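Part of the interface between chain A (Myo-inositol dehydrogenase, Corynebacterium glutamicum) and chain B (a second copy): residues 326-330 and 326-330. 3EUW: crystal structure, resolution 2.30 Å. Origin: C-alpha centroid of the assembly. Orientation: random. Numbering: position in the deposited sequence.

Chain A (326-330) TGRTV
Chain B, residues 326-330: TGRTV

Two copies of the same five residues run nearly antiparallel, 161° apart, and bury 236 Å² in total. A single beta bridge pairs Arg A328 with Arg B328, CA to CA 4.0 Å.

Thr B326 (chi1 67°, p) ends a helix and makes no contact; Thr A326 does likewise. Gly B327 leaves the helix at phi/psi 63/33, and Gly A327 at 73/32. Positive phi favours glycine. Gly B327 O accepts a hydrogen bond from Thr A329 N at 2.8 Å, almost linear at 178°. It also accepts one from a water at 2.8 Å, and that water donates to Thr A329 O at 3.1 Å. An ideal CB on Gly B327 would lie 3.8 Å from Thr A329 CB.

Arg B328 is extended, phi/psi -138/152, as is Arg A328 at -152/161. Both side chains leave sideways. Arg B328 is m, t, p with chi4 72°; Arg A328 is p, t, t with chi4 91°, and its end leads away. Their aliphatic parts meet at Arg A328 CB to Arg B328 CG, 3.9 Å.

Thr B329 (-74/142, chi1 m) repeats the bond: its N donates to Gly A327 O at 2.8 Å, 171°. Thr A329 matches it at -74/147, also m. Both threonine hydroxyls bond elsewhere in the structure. Val B330 (-109/130, t) and Val A330 (-113/125, t) point away, in strands.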

# COMPACT_ATOMS: atom_id res chain seq x y z
N THR A 326 -9.58 -28.80 -26.61
CA THR A 326 -8.70 -29.84 -27.15
C THR A 326 -7.47 -30.22 -26.35
O THR A 326 -6.84 -31.25 -26.62
CB THR A 326 -8.24 -29.45 -28.57
OG1 THR A 326 -7.58 -28.18 -28.54
CG2 THR A 326 -9.46 -29.35 -29.51
N GLY A 327 -7.10 -29.40 -25.37
CA GLY A 327 -5.94 -29.73 -24.57
C GLY A 327 -4.63 -29.53 -25.30
O GLY A 327 -3.67 -30.26 -25.07
N ARG A 328 -4.58 -28.55 -26.20
CA ARG A 328 -3.35 -28.28 -26.92
C ARG A 328 -3.24 -26.82 -27.35
O ARG A 328 -4.24 -26.10 -27.40
CB ARG A 328 -3.23 -29.18 -28.16
CG ARG A 328 -3.98 -28.64 -29.36
CD ARG A 328 -3.89 -29.57 -30.55
NE ARG A 328 -4.25 -28.85 -31.76
CZ ARG A 328 -3.38 -28.22 -32.55
NH1 ARG A 328 -2.09 -28.23 -32.27
NH2 ARG A 328 -3.82 -27.56 -33.61
N THR A 329 -2.03 -26.39 -27.64
CA THR A 329 -1.79 -25.03 -28.08
C THR A 329 -2.29 -24.90 -29.52
O THR A 329 -2.23 -25.86 -30.30
CB THR A 329 -0.29 -24.69 -27.98
OG1 THR A 329 0.12 -24.78 -26.61
CG2 THR A 329 -0.02 -23.29 -28.49
N VAL A 330 -2.79 -23.72 -29.86
CA VAL A 330 -3.31 -23.45 -31.20
C VAL A 330 -2.44 -22.42 -31.93
O VAL A 330 -2.21 -21.33 -31.42
CB VAL A 330 -4.78 -22.93 -31.15
CG1 VAL A 330 -5.24 -22.47 -32.54
CG2 VAL A 330 -5.71 -24.01 -30.63
N THR B 326 5.79 -30.39 -26.59
CA THR B 326 4.75 -30.85 -27.51
C THR B 326 3.62 -29.84 -27.74
O THR B 326 2.80 -30.02 -28.64
CB THR B 326 4.13 -32.17 -27.01
OG1 THR B 326 3.42 -31.95 -25.79
CG2 THR B 326 5.22 -33.22 -26.77
N GLY B 327 3.57 -28.79 -26.93
CA GLY B 327 2.51 -27.81 -27.10
C GLY B 327 1.16 -28.45 -26.84
O GLY B 327 0.15 -28.10 -27.45
N ARG B 328 1.14 -29.41 -25.93
CA ARG B 328 -0.07 -30.12 -25.58
C ARG B 328 -0.14 -30.31 -24.07
O ARG B 328 0.88 -30.37 -23.41
CB ARG B 328 -0.09 -31.50 -26.27
CG ARG B 328 -0.10 -31.46 -27.80
CD ARG B 328 0.28 -32.80 -28.40
NE ARG B 328 -0.66 -33.87 -28.07
CZ ARG B 328 -1.89 -33.96 -28.57
NH1 ARG B 328 -2.32 -33.05 -29.44
NH2 ARG B 328 -2.67 -34.98 -28.23
N THR B 329 -1.37 -30.39 -23.56
CA THR B 329 -1.63 -30.61 -22.15
C THR B 329 -1.32 -32.09 -21.85
O THR B 329 -1.59 -32.96 -22.68
CB THR B 329 -3.12 -30.32 -21.84
OG1 THR B 329 -3.36 -28.92 -21.93
CG2 THR B 329 -3.52 -30.84 -20.47
N VAL B 330 -0.75 -32.37 -20.68
CA VAL B 330 -0.42 -33.74 -20.28
C VAL B 330 -1.33 -34.26 -19.16
O VAL B 330 -1.52 -33.59 -18.14
CB VAL B 330 1.05 -33.83 -19.77
CG1 VAL B 330 1.30 -35.18 -19.10
CG2 VAL B 330 2.02 -33.62 -20.92
O HOH W 1 0.03 -27.98 -30.28